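Local coordinates for apoptosis regulator ced-9 (Caenorhabditis elegans, PDB 1OHU), which restrains programmed cell death by sequestering the caspase activator ced-4 until egl-1 binds and forces its release, at residues V133-S136 with L137-T141. The protein carries 3 engineered substitutions. Residues are numbered along the deposited sequence; the frame is centred on the assembly and turned at random.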
loop_
_atom_site.group_PDB
_atom_site.type_symbol
_atom_site.label_atom_id
_atom_site.label_comp_id
_atom_site.label_asym_id
_atom_site.label_seq_id
_atom_site.Cartn_x
_atom_site.Cartn_y
_atom_site.Cartn_z
ATOM N N VAL A 133 -4.083 -8.944 -3.643
ATOM C CA VAL A 133 -3.701 -10.153 -2.906
ATOM C C VAL A 133 -2.184 -10.256 -2.698
ATOM O O VAL A 133 -1.716 -10.498 -1.582
ATOM C CB VAL A 133 -4.199 -11.414 -3.640
ATOM C CG1 VAL A 133 -3.861 -12.657 -2.831
ATOM C CG2 VAL A 133 -5.711 -11.317 -3.872
ATOM N N TYR A 134 -1.415 -10.081 -3.769
ATOM C CA TYR A 134 0.038 -10.155 -3.662
ATOM C C TYR A 134 0.500 -9.202 -2.564
ATOM O O TYR A 134 1.244 -9.584 -1.665
ATOM C CB TYR A 134 0.702 -9.739 -4.977
ATOM C CG TYR A 134 0.424 -10.635 -6.157
ATOM C CD1 TYR A 134 0.737 -10.219 -7.447
ATOM C CD2 TYR A 134 -0.128 -11.912 -5.988
ATOM C CE1 TYR A 134 0.510 -11.045 -8.548
ATOM C CE2 TYR A 134 -0.358 -12.750 -7.083
ATOM C CZ TYR A 134 -0.037 -12.310 -8.361
ATOM O OH TYR A 134 -0.265 -13.119 -9.460
ATOM N N THR A 135 0.044 -7.955 -2.645
ATOM C CA THR A 135 0.426 -6.933 -1.675
ATOM C C THR A 135 0.083 -7.355 -0.244
ATOM O O THR A 135 0.923 -7.297 0.651
ATOM C CB THR A 135 -0.260 -5.580 -2.007
ATOM O OG1 THR A 135 0.079 -5.186 -3.349
ATOM C CG2 THR A 135 0.209 -4.492 -1.044
ATOM N N SER A 136 -1.150 -7.802 -0.040
ATOM C CA SER A 136 -1.615 -8.236 1.278
ATOM C C SER A 136 -0.820 -9.430 1.809
ATOM O O SER A 136 -0.451 -9.479 2.978
ATOM C CB SER A 136 -3.095 -8.619 1.210
ATOM O OG SER A 136 -3.890 -7.550 0.724
ATOM N N LEU A 137 -0.576 -10.397 0.940
ATOM C CA LEU A 137 0.156 -11.597 1.309
ATOM C C LEU A 137 1.620 -11.282 1.633
ATOM O O LEU A 137 2.141 -11.693 2.667
ATOM C CB LEU A 137 0.063 -12.607 0.160
ATOM C CG LEU A 137 0.567 -14.039 0.335
ATOM C CD1 LEU A 137 0.123 -14.877 -0.862
ATOM C CD2 LEU A 137 2.080 -14.038 0.467
ATOM N N PHE A 138 2.278 -10.551 0.747
ATOM C CA PHE A 138 3.676 -10.198 0.946
ATOM C C PHE A 138 3.885 -9.521 2.299
ATOM O O PHE A 138 4.814 -9.858 3.031
ATOM C CB PHE A 138 4.138 -9.278 -0.190
ATOM C CG PHE A 138 5.620 -9.044 -0.229
ATOM C CD1 PHE A 138 6.204 -8.049 0.549
ATOM C CD2 PHE A 138 6.432 -9.803 -1.064
ATOM C CE1 PHE A 138 7.576 -7.808 0.492
ATOM C CE2 PHE A 138 7.803 -9.572 -1.132
ATOM C CZ PHE A 138 8.379 -8.574 -0.354
ATOM N N ILE A 139 3.001 -8.586 2.630
ATOM C CA ILE A 139 3.074 -7.842 3.882
ATOM C C ILE A 139 2.723 -8.679 5.102
ATOM O O ILE A 139 3.316 -8.506 6.168
ATOM C CB ILE A 139 2.145 -6.608 3.846
ATOM C CG1 ILE A 139 2.569 -5.673 2.710
ATOM C CG2 ILE A 139 2.206 -5.869 5.172
ATOM C CD1 ILE A 139 1.782 -4.382 2.649
ATOM N N LYS A 140 1.751 -9.573 4.945
ATOM C CA LYS A 140 1.311 -10.455 6.021
ATOM C C LYS A 140 2.477 -11.258 6.589
ATOM O O LYS A 140 2.751 -11.235 7.791
ATOM C CB LYS A 140 0.279 -11.444 5.495
ATOM C CG LYS A 140 -1.146 -10.992 5.555
ATOM C CD LYS A 140 -2.020 -12.123 5.076
ATOM C CE LYS A 140 -3.442 -11.944 5.526
ATOM N NZ LYS A 140 -4.298 -12.993 4.938
ATOM N N THR A 141 3.133 -11.995 5.700
ATOM C CA THR A 141 4.268 -12.825 6.054
ATOM C C THR A 141 5.300 -12.001 6.819
ATOM O O THR A 141 5.502 -12.190 8.019
ATOM C CB THR A 141 4.931 -13.386 4.791
ATOM O OG1 THR A 141 3.928 -13.945 3.932
ATOM C CG2 THR A 141 5.941 -14.458 5.156
#
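T135 at chi1 -57° sets OG1 beside its backbone N and leaves CG2 anti to that N, beside the carbonyl carbon, while I139 turns CG1 back beside its own backbone N (chi1 -61°), so the two side chains lie alongside each other one helical turn apart. I139 CD1 meets T135 CG2 at 4.0 Å, and I139 CG1 packs against T135 O at 3.1 Å. That same carbonyl accepts I139 N at 3.1 Å, the donor tilted 26° from its plane. The bonds one and two residues earlier are straighter: L137 N reaches V133 O, and F138 N reaches Y134 O, each at 2.8 Å. K140 N to S136 O, at 3.0 Å, is more bent, and K140 CG lies against the same oxygen before the extended chain leads NZ to a salt bridge with E14. L137 O is gripped twice, by T141 N at 3.2 Å and by T141 OG1 at 3.1 Å. The hydroxyls of T135 and S136 turn back a turn, to L131 O and F132 O, which satisfies both polar groups on the buried side. This is regular i to i+4 packing within helix 128-144 of the all-helical Bcl-2 fold. T135, S136 and I139 face helix 13-27, which carries most of the predicted BH4 motif; F138 and I139 pack on helix 101-118, while T135, L137 and F138 touch helix 79-86.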